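Local coordinates for protein alpha-galactosidase (Thermus thermophilus, PDB 6LCJ) that probably hydrolyses terminal alpha-galactosidic linkages as a GH36-family glycoside hydrolase and assembles as a hexamer, at residues Ala57-Pro65 and Gly86-Arg97; Tyr147-Arg158 and Leu391-Val399. One frame throughout, in Å; residues are numbered along the deposited sequence.

Contact 1. Residues Ala57-Pro65 and Gly86-Arg97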
loop_
_atom_site.group_PDB
_atom_site.type_symbol
_atom_site.label_atom_id
_atom_site.label_comp_id
_atom_site.label_asym_id
_atom_site.label_seq_id
_atom_site.Cartn_x
_atom_site.Cartn_y
_atom_site.Cartn_z
ATOM N N ALA E 57 32.494 -8.915 12.882
ATOM C CA ALA E 57 32.459 -8.216 14.162
ATOM C C ALA E 57 31.488 -8.921 15.097
ATOM O O ALA E 57 30.660 -9.724 14.661
ATOM C CB ALA E 57 32.047 -6.748 13.995
ATOM N N TRP E 58 31.598 -8.594 16.389
ATOM C CA TRP E 58 30.630 -9.026 17.393
ATOM C C TRP E 58 29.447 -8.069 17.396
ATOM O O TRP E 58 29.626 -6.850 17.482
ATOM C CB TRP E 58 31.269 -9.067 18.785
ATOM C CG TRP E 58 32.237 -10.207 18.977
ATOM C CD1 TRP E 58 33.596 -10.185 18.779
ATOM C CD2 TRP E 58 31.915 -11.548 19.372
ATOM N NE1 TRP E 58 34.134 -11.426 19.040
ATOM C CE2 TRP E 58 33.128 -12.279 19.407
ATOM C CE3 TRP E 58 30.721 -12.199 19.707
ATOM C CZ2 TRP E 58 33.180 -13.621 19.768
ATOM C CZ3 TRP E 58 30.774 -13.535 20.058
ATOM C CH2 TRP E 58 31.999 -14.233 20.088
ATOM N N VAL E 59 28.238 -8.612 17.291
ATOM C CA VAL E 59 27.033 -7.795 17.274
ATOM C C VAL E 59 26.073 -8.282 18.358
ATOM O O VAL E 59 26.226 -9.361 18.933
ATOM C CB VAL E 59 26.324 -7.803 15.898
ATOM C CG1 VAL E 59 27.294 -7.460 14.797
ATOM C CG2 VAL E 59 25.644 -9.146 15.650
ATOM N N ASP E 60 25.064 -7.454 18.612
ATOM C CA ASP E 60 24.000 -7.778 19.547
ATOM C C ASP E 60 22.904 -8.507 18.784
ATOM O O ASP E 60 22.243 -7.892 17.934
ATOM C CB ASP E 60 23.460 -6.503 20.184
ATOM C CG ASP E 60 22.446 -6.760 21.292
ATOM O OD1 ASP E 60 21.973 -7.907 21.469
ATOM O OD2 ASP E 60 22.117 -5.779 21.994
ATOM N N PRO E 61 22.660 -9.793 19.047
ATOM C CA PRO E 61 21.627 -10.502 18.290
ATOM C C PRO E 61 20.227 -10.080 18.660
ATOM O O PRO E 61 19.276 -10.579 18.047
ATOM C CB PRO E 61 21.864 -11.978 18.651
ATOM C CG PRO E 61 22.848 -11.985 19.793
ATOM C CD PRO E 61 23.115 -10.572 20.212
ATOM N N ALA E 62 20.067 -9.209 19.663
ATOM C CA ALA E 62 18.735 -8.749 20.039
ATOM C C ALA E 62 18.219 -7.705 19.058
ATOM O O ALA E 62 17.035 -7.707 18.703
ATOM C CB ALA E 62 18.753 -8.182 21.457
ATOM N N GLN E 63 19.095 -6.816 18.602
ATOM C CA GLN E 63 18.707 -5.765 17.678
ATOM C C GLN E 63 18.662 -6.298 16.252
ATOM O O GLN E 63 19.375 -7.236 15.893
ATOM C CB GLN E 63 19.682 -4.600 17.787
ATOM C CG GLN E 63 19.974 -4.227 19.244
ATOM C CD GLN E 63 21.244 -3.414 19.408
ATOM O OE1 GLN E 63 21.734 -2.808 18.449
ATOM N NE2 GLN E 63 21.786 -3.391 20.630
ATOM N N ALA E 64 17.814 -5.712 15.453
ATOM C CA ALA E 64 17.701 -6.170 14.084
ATOM C C ALA E 64 18.830 -5.595 13.228
ATOM O O ALA E 64 19.336 -4.503 13.502
ATOM C CB ALA E 64 16.357 -5.762 13.504
ATOM N N PRO E 65 19.256 -6.321 12.196
ATOM C CA PRO E 65 20.277 -5.777 11.288
ATOM C C PRO E 65 19.724 -4.685 10.380
ATOM O O PRO E 65 18.613 -4.786 9.854
ATOM C CB PRO E 65 20.718 -7.002 10.478
ATOM C CG PRO E 65 19.620 -8.018 10.659
ATOM C CD PRO E 65 19.068 -7.774 12.020
ATOM N N GLY E 86 16.291 -10.981 7.796
ATOM C CA GLY E 86 15.945 -10.241 9.001
ATOM C C GLY E 86 16.636 -10.727 10.256
ATOM O O GLY E 86 16.726 -9.976 11.231
ATOM N N ALA E 87 17.120 -11.964 10.260
ATOM C CA ALA E 87 17.877 -12.494 11.379
ATOM C C ALA E 87 19.368 -12.314 11.107
ATOM O O ALA E 87 19.779 -11.815 10.063
ATOM C CB ALA E 87 17.500 -13.954 11.628
ATOM N N TRP E 88 20.194 -12.699 12.069
ATOM C CA TRP E 88 21.635 -12.486 11.988
ATOM C C TRP E 88 22.298 -13.743 11.441
ATOM O O TRP E 88 22.396 -14.754 12.148
ATOM C CB TRP E 88 22.202 -12.141 13.355
ATOM C CG TRP E 88 21.991 -10.716 13.783
ATOM C CD1 TRP E 88 21.091 -10.260 14.707
ATOM C CD2 TRP E 88 22.712 -9.564 13.323
ATOM N NE1 TRP E 88 21.208 -8.904 14.846
ATOM C CE2 TRP E 88 22.200 -8.450 14.014
ATOM C CE3 TRP E 88 23.741 -9.369 12.402
ATOM C CZ2 TRP E 88 22.674 -7.161 13.804
ATOM C CZ3 TRP E 88 24.218 -8.088 12.203
ATOM C CH2 TRP E 88 23.680 -7.001 12.896
ATOM N N TRP E 89 22.761 -13.673 10.193
ATOM C CA TRP E 89 23.433 -14.782 9.529
ATOM C C TRP E 89 24.890 -14.424 9.261
ATOM O O TRP E 89 25.189 -13.332 8.787
ATOM C CB TRP E 89 22.755 -15.125 8.200
ATOM C CG TRP E 89 21.528 -15.958 8.277
ATOM C CD1 TRP E 89 20.242 -15.518 8.251
ATOM C CD2 TRP E 89 21.458 -17.391 8.350
ATOM N NE1 TRP E 89 19.372 -16.583 8.317
ATOM C CE2 TRP E 89 20.093 -17.743 8.374
ATOM C CE3 TRP E 89 22.418 -18.409 8.418
ATOM C CZ2 TRP E 89 19.663 -19.057 8.456
ATOM C CZ3 TRP E 89 21.984 -19.721 8.496
ATOM C CH2 TRP E 89 20.619 -20.032 8.508
ATOM N N GLY E 90 25.800 -15.355 9.549
ATOM C CA GLY E 90 27.192 -15.210 9.190
ATOM C C GLY E 90 27.616 -16.306 8.223
ATOM O O GLY E 90 26.896 -17.282 7.998
ATOM N N SER E 91 28.810 -16.143 7.665
ATOM C CA SER E 91 29.353 -17.106 6.715
ATOM C C SER E 91 30.341 -18.049 7.388
ATOM O O SER E 91 31.306 -17.603 8.022
ATOM C CB SER E 91 30.040 -16.406 5.547
ATOM O OG SER E 91 30.893 -17.330 4.883
ATOM N N GLY E 92 30.104 -19.351 7.228
ATOM C CA GLY E 92 31.073 -20.366 7.585
ATOM C C GLY E 92 31.221 -20.624 9.069
ATOM O O GLY E 92 31.213 -21.786 9.486
ATOM N N VAL E 93 31.353 -19.570 9.881
ATOM C CA VAL E 93 31.564 -19.724 11.316
ATOM C C VAL E 93 30.753 -18.677 12.078
ATOM O O VAL E 93 30.517 -17.566 11.601
ATOM C CB VAL E 93 33.067 -19.633 11.687
ATOM C CG1 VAL E 93 33.658 -18.340 11.161
ATOM C CG2 VAL E 93 33.285 -19.750 13.218
ATOM N N GLY E 94 30.309 -19.059 13.275
ATOM C CA GLY E 94 29.657 -18.135 14.174
ATOM C C GLY E 94 30.057 -18.455 15.598
ATOM O O GLY E 94 30.669 -19.494 15.877
ATOM N N ALA E 95 29.723 -17.537 16.497
ATOM C CA ALA E 95 30.030 -17.772 17.896
ATOM C C ALA E 95 29.110 -16.936 18.763
ATOM O O ALA E 95 28.661 -15.857 18.365
ATOM C CB ALA E 95 31.500 -17.469 18.221
ATOM N N LEU E 96 28.824 -17.464 19.946
ATOM C CA LEU E 96 28.061 -16.773 20.971
ATOM C C LEU E 96 28.970 -16.517 22.163
ATOM O O LEU E 96 29.868 -17.310 22.466
ATOM C CB LEU E 96 26.828 -17.589 21.392
ATOM C CG LEU E 96 25.721 -17.724 20.336
ATOM C CD1 LEU E 96 24.603 -18.649 20.798
ATOM C CD2 LEU E 96 25.159 -16.353 19.960
ATOM N N ARG E 97 28.735 -15.403 22.833
ATOM C CA ARG E 97 29.617 -14.920 23.885
ATOM C C ARG E 97 28.938 -15.020 25.243
ATOM O O ARG E 97 27.895 -14.394 25.469
ATOM C CB ARG E 97 30.023 -13.477 23.609
ATOM C CG ARG E 97 31.207 -13.030 24.410
ATOM C CD ARG E 97 31.469 -11.579 24.146
ATOM N NE ARG E 97 32.695 -11.413 23.388
ATOM C CZ ARG E 97 32.924 -10.397 22.571
ATOM N NH1 ARG E 97 32.004 -9.446 22.425
ATOM N NH2 ARG E 97 34.080 -10.326 21.922
#
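The indole of W88 is the main bump of this contact, and the bend from V59 to P65 is the hollow that receives it. V59 meets one face head-on, its CG2 methyl lying 3.6 Å from the centroid of the six-membered ring of W88. P65 covers the opposite face, with CB 3.8 Å from that same W88 centroid and CD shifted toward the nitrogen. The floor of the hollow is backbone: P61 CA comes within 3.6 Å of W88 CD1, and W88 NE1 gives its N-H to Q63 O at 2.7 Å (156° at the hydrogen), almost in line with the carbonyl. An Asx turn, in which D60 OD1 accepts from A62 N, helps curl the chain around this ring.

A second, flatter fit lies on the other side of V59. The guanidinium of R97 is stacked on W58, centres 3.5 Å apart and planes 24° apart; a bend in the arginine chain (chi3 -110°) lays it over the five-membered ring as a cation-pi pair. R97 NH2 also forms a salt bridge with E140. At the far end of the indole, W58 CH2 rests on A95 CB at 3.8 Å. Strand 44-48 runs between 56-59 and 93-97, so W58 spans a neighbouring strand at the margin of the antiparallel beta-sandwich characteristic of the GH36 N-terminal domain.

Contact 2. Residues Tyr147-Arg158 and Leu391-Val399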
loop_
_atom_site.group_PDB
_atom_site.type_symbol
_atom_site.label_atom_id
_atom_site.label_comp_id
_atom_site.label_asym_id
_atom_site.label_seq_id
_atom_site.Cartn_x
_atom_site.Cartn_y
_atom_site.Cartn_z
ATOM N N TYR E 147 39.779 -23.799 15.776
ATOM C CA TYR E 147 39.064 -23.930 14.509
ATOM C C TYR E 147 40.013 -23.752 13.329
ATOM O O TYR E 147 39.976 -24.532 12.369
ATOM C CB TYR E 147 37.914 -22.909 14.457
ATOM C CG TYR E 147 37.098 -22.857 13.168
ATOM C CD1 TYR E 147 36.615 -24.016 12.563
ATOM C CD2 TYR E 147 36.792 -21.637 12.575
ATOM C CE1 TYR E 147 35.862 -23.955 11.398
ATOM C CE2 TYR E 147 36.043 -21.564 11.409
ATOM C CZ TYR E 147 35.578 -22.723 10.828
ATOM O OH TYR E 147 34.831 -22.636 9.674
ATOM N N ALA E 148 40.885 -22.739 13.391
ATOM C CA ALA E 148 41.774 -22.457 12.265
ATOM C C ALA E 148 42.672 -23.646 11.935
ATOM O O ALA E 148 42.982 -23.869 10.758
ATOM C CB ALA E 148 42.612 -21.210 12.549
ATOM N N ARG E 149 43.072 -24.436 12.944
ATOM C CA ARG E 149 43.936 -25.592 12.690
ATOM C C ARG E 149 43.252 -26.644 11.842
ATOM O O ARG E 149 43.924 -27.413 11.145
ATOM C CB ARG E 149 44.392 -26.216 14.001
ATOM C CG ARG E 149 45.531 -25.453 14.647
ATOM C CD ARG E 149 45.697 -25.845 16.079
ATOM N NE ARG E 149 46.174 -24.722 16.880
ATOM C CZ ARG E 149 45.710 -24.430 18.089
ATOM N NH1 ARG E 149 44.751 -25.177 18.629
ATOM N NH2 ARG E 149 46.203 -23.393 18.753
ATOM N N LEU E 150 41.927 -26.696 11.872
ATOM C CA LEU E 150 41.186 -27.676 11.095
ATOM C C LEU E 150 40.858 -27.198 9.685
ATOM O O LEU E 150 40.163 -27.909 8.947
ATOM C CB LEU E 150 39.915 -28.059 11.852
ATOM C CG LEU E 150 40.295 -28.675 13.198
ATOM C CD1 LEU E 150 39.079 -28.886 14.069
ATOM C CD2 LEU E 150 41.028 -29.995 12.961
ATOM N N LEU E 151 41.333 -26.040 9.282
ATOM C CA LEU E 151 41.074 -25.546 7.939
ATOM C C LEU E 151 42.301 -25.732 7.063
ATOM O O LEU E 151 43.402 -25.978 7.556
ATOM C CB LEU E 151 40.661 -24.071 7.997
ATOM C CG LEU E 151 39.392 -23.770 8.797
ATOM C CD1 LEU E 151 39.132 -22.272 8.880
ATOM C CD2 LEU E 151 38.205 -24.504 8.202
ATOM N N PRO E 152 42.153 -25.640 5.744
ATOM C CA PRO E 152 43.332 -25.695 4.883
ATOM C C PRO E 152 44.301 -24.572 5.219
ATOM O O PRO E 152 43.910 -23.493 5.674
ATOM C CB PRO E 152 42.751 -25.537 3.472
ATOM C CG PRO E 152 41.334 -26.002 3.601
ATOM C CD PRO E 152 40.913 -25.527 4.953
ATOM N N ARG E 153 45.588 -24.853 5.006
ATOM C CA ARG E 153 46.669 -23.910 5.237
ATOM C C ARG E 153 47.530 -23.819 3.989
ATOM O O ARG E 153 47.650 -24.775 3.227
ATOM C CB ARG E 153 47.530 -24.334 6.430
ATOM C CG ARG E 153 46.714 -24.827 7.591
ATOM C CD ARG E 153 47.591 -25.477 8.610
ATOM N NE ARG E 153 48.457 -24.523 9.290
ATOM C CZ ARG E 153 49.776 -24.642 9.374
ATOM N NH1 ARG E 153 50.376 -25.676 8.802
ATOM N NH2 ARG E 153 50.492 -23.727 10.023
ATOM N N ARG E 154 48.118 -22.647 3.780
ATOM C CA ARG E 154 49.140 -22.482 2.752
ATOM C C ARG E 154 49.997 -21.295 3.190
ATOM O O ARG E 154 49.606 -20.136 2.988
ATOM C CB ARG E 154 48.535 -22.254 1.382
ATOM C CG ARG E 154 49.596 -21.871 0.350
ATOM C CD ARG E 154 49.041 -21.846 -1.044
ATOM N NE ARG E 154 50.069 -21.578 -2.044
ATOM C CZ ARG E 154 50.592 -22.493 -2.859
ATOM N NH1 ARG E 154 50.195 -23.759 -2.795
ATOM N NH2 ARG E 154 51.513 -22.135 -3.741
ATOM N N LEU E 155 51.138 -21.597 3.807
ATOM C CA LEU E 155 52.051 -20.597 4.362
ATOM C C LEU E 155 53.311 -20.575 3.497
ATOM O O LEU E 155 54.162 -21.465 3.594
ATOM C CB LEU E 155 52.341 -20.907 5.824
ATOM C CG LEU E 155 51.103 -20.760 6.724
ATOM C CD1 LEU E 155 51.428 -20.982 8.198
ATOM C CD2 LEU E 155 50.471 -19.381 6.526
ATOM N N SER E 156 53.404 -19.562 2.629
ATOM C CA SER E 156 54.434 -19.496 1.586
ATOM C C SER E 156 55.602 -18.633 2.062
ATOM O O SER E 156 55.873 -17.541 1.543
ATOM C CB SER E 156 53.841 -18.952 0.290
ATOM O OG SER E 156 52.962 -19.885 -0.325
ATOM N N GLY E 157 56.288 -19.151 3.083
ATOM C CA GLY E 157 57.346 -18.393 3.720
ATOM C C GLY E 157 56.802 -17.168 4.432
ATOM O O GLY E 157 55.707 -17.180 5.006
ATOM N N ARG E 158 57.551 -16.139 4.408
ATOM C CA ARG E 158 57.203 -14.892 5.055
ATOM C C ARG E 158 56.580 -13.951 4.032
ATOM O O ARG E 158 56.921 -14.011 2.847
ATOM C CB ARG E 158 58.447 -14.261 5.708
ATOM C CG ARG E 158 58.577 -12.741 5.576
ATOM C CD ARG E 158 59.961 -12.208 6.007
ATOM N NE ARG E 158 60.993 -12.373 4.973
ATOM C CZ ARG E 158 61.050 -11.672 3.835
ATOM N NH1 ARG E 158 60.128 -10.747 3.555
ATOM N NH2 ARG E 158 62.028 -11.897 2.961
ATOM N N LEU E 391 42.158 -12.145 12.433
ATOM C CA LEU E 391 43.585 -12.408 12.593
ATOM C C LEU E 391 43.872 -13.874 12.894
ATOM O O LEU E 391 44.977 -14.338 12.599
ATOM C CB LEU E 391 44.168 -11.508 13.676
ATOM C CG LEU E 391 44.181 -10.017 13.330
ATOM C CD1 LEU E 391 44.596 -9.195 14.512
ATOM C CD2 LEU E 391 45.118 -9.763 12.159
ATOM N N TRP E 392 42.887 -14.620 13.417
ATOM C CA TRP E 392 43.039 -16.056 13.635
ATOM C C TRP E 392 43.350 -16.807 12.348
ATOM O O TRP E 392 43.825 -17.942 12.409
ATOM C CB TRP E 392 41.777 -16.645 14.285
ATOM C CG TRP E 392 40.491 -16.199 13.657
ATOM C CD1 TRP E 392 39.848 -15.017 13.859
ATOM C CD2 TRP E 392 39.689 -16.933 12.714
ATOM N NE1 TRP E 392 38.704 -14.957 13.094
ATOM C CE2 TRP E 392 38.582 -16.125 12.389
ATOM C CE3 TRP E 392 39.804 -18.189 12.116
ATOM C CZ2 TRP E 392 37.603 -16.532 11.495
ATOM C CZ3 TRP E 392 38.840 -18.589 11.238
ATOM C CH2 TRP E 392 37.748 -17.766 10.926
ATOM N N LEU E 393 43.114 -16.211 11.187
ATOM C CA LEU E 393 43.482 -16.856 9.933
ATOM C C LEU E 393 44.976 -16.823 9.640
ATOM O O LEU E 393 45.384 -17.329 8.592
ATOM C CB LEU E 393 42.732 -16.216 8.769
ATOM C CG LEU E 393 41.260 -16.561 8.888
ATOM C CD1 LEU E 393 40.457 -15.628 8.010
ATOM C CD2 LEU E 393 41.033 -18.029 8.547
ATOM N N MET E 394 45.795 -16.224 10.513
ATOM C CA MET E 394 47.238 -16.223 10.303
ATOM C C MET E 394 47.813 -17.626 10.387
ATOM O O MET E 394 48.953 -17.846 9.975
ATOM C CB MET E 394 47.918 -15.316 11.327
ATOM C CG MET E 394 47.824 -13.835 10.995
ATOM S SD MET E 394 48.469 -12.896 12.374
ATOM C CE MET E 394 50.220 -13.330 12.290
ATOM N N GLU E 395 47.039 -18.565 10.931
ATOM C CA GLU E 395 47.366 -19.978 10.869
ATOM C C GLU E 395 47.332 -20.513 9.437
ATOM O O GLU E 395 48.040 -21.474 9.113
ATOM C CB GLU E 395 46.369 -20.742 11.740
ATOM C CG GLU E 395 46.531 -22.245 11.707
ATOM C CD GLU E 395 47.755 -22.725 12.477
ATOM O OE1 GLU E 395 48.339 -21.932 13.269
ATOM O OE2 GLU E 395 48.129 -23.910 12.287
ATOM N N ASN E 396 46.511 -19.921 8.570
ATOM C CA ASN E 396 46.151 -20.557 7.315
ATOM C C ASN E 396 46.624 -19.831 6.073
ATOM O O ASN E 396 46.638 -20.435 5.003
ATOM C CB ASN E 396 44.626 -20.721 7.224
ATOM C CG ASN E 396 44.041 -21.386 8.448
ATOM O OD1 ASN E 396 43.821 -20.741 9.469
ATOM N ND2 ASN E 396 43.784 -22.687 8.354
ATOM N N VAL E 397 47.018 -18.555 6.177
ATOM C CA VAL E 397 47.348 -17.759 5.009
ATOM C C VAL E 397 48.033 -16.502 5.514
ATOM O O VAL E 397 47.887 -16.138 6.681
ATOM C CB VAL E 397 46.061 -17.438 4.198
ATOM C CG1 VAL E 397 45.105 -16.599 5.022
ATOM C CG2 VAL E 397 46.386 -16.742 2.879
ATOM N N HIS E 398 48.802 -15.851 4.648
ATOM C CA HIS E 398 49.282 -14.512 4.944
ATOM C C HIS E 398 48.098 -13.556 4.980
ATOM O O HIS E 398 47.420 -13.349 3.965
ATOM C CB HIS E 398 50.300 -14.063 3.906
ATOM C CG HIS E 398 51.534 -14.901 3.896
ATOM N ND1 HIS E 398 52.402 -14.941 2.824
ATOM C CD2 HIS E 398 52.028 -15.760 4.822
ATOM C CE1 HIS E 398 53.388 -15.777 3.102
ATOM N NE2 HIS E 398 53.188 -16.282 4.307
ATOM N N VAL E 399 47.854 -12.973 6.150
ATOM C CA VAL E 399 46.710 -12.098 6.353
ATOM C C VAL E 399 47.111 -10.679 5.972
ATOM O O VAL E 399 48.011 -10.087 6.582
ATOM C CB VAL E 399 46.220 -12.173 7.802
ATOM C CG1 VAL E 399 45.237 -11.050 8.076
ATOM C CG2 VAL E 399 45.601 -13.536 8.048
#
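Y147, A148 and L151 gather around the six-membered ring of W392. Y147 approaches obliquely, with CD2 3.9 Å from W392 CZ3, whereas A148 CB and L151 CD1 lie at the tryptophan's edge. With chi1 at 46°, W392 CG sits between its own backbone N and carbonyl carbon, and the indole is carried toward the end of helix 140-149. Farther along, L155 lays CD1 3.5 Å from E395 O and CD2 beside the backbone of V397. Residues 150-158 link that helix to strand 161-164, the first of the TIM barrel, and are fastened here to the 3-10 turn leading into barrel strand 398-400. N396 does much of the fastening: its ND2 gives one bond to A148 O and one to P152 O, both 2.8 Å and close to the amide plane, which should fix the rotation of the amide. L151 N reaches A148 O from the opposite face. The backbone joins in through R154 N to N396 O at 2.9 Å. H398 NE2 donates to G157 O at 2.8 Å, from above the carbonyl plane, while its ND1 is hydrogen-bonded to Y335 OH. Nearer the surface, R153 NE forms a salt bridge with E395 OE2 at 3.1 Å and a weak hydrogen bond to E395 O.

From the N terminus, contact 1 comes first, closing a short excursion of 20 residues that includes helix 80-84 and joining strand 56-59 to the segment that passes from one sheet of the N-terminal domain to the other. Contact 2 opens later and closes a far longer loop of 232 residues, which carries six of the eight barrel strands. The two lie in series, neither nested nor crossed. They nevertheless meet in space: V93 of contact 1 packs on Y147 and W392 of contact 2. Helix 140-149, whose last turn belongs to contact 2, also reaches contact 1: its F144 touches both A95 and W392, so the beta-sandwich meets the turn before barrel strand 398-400 both directly and by way of this helix.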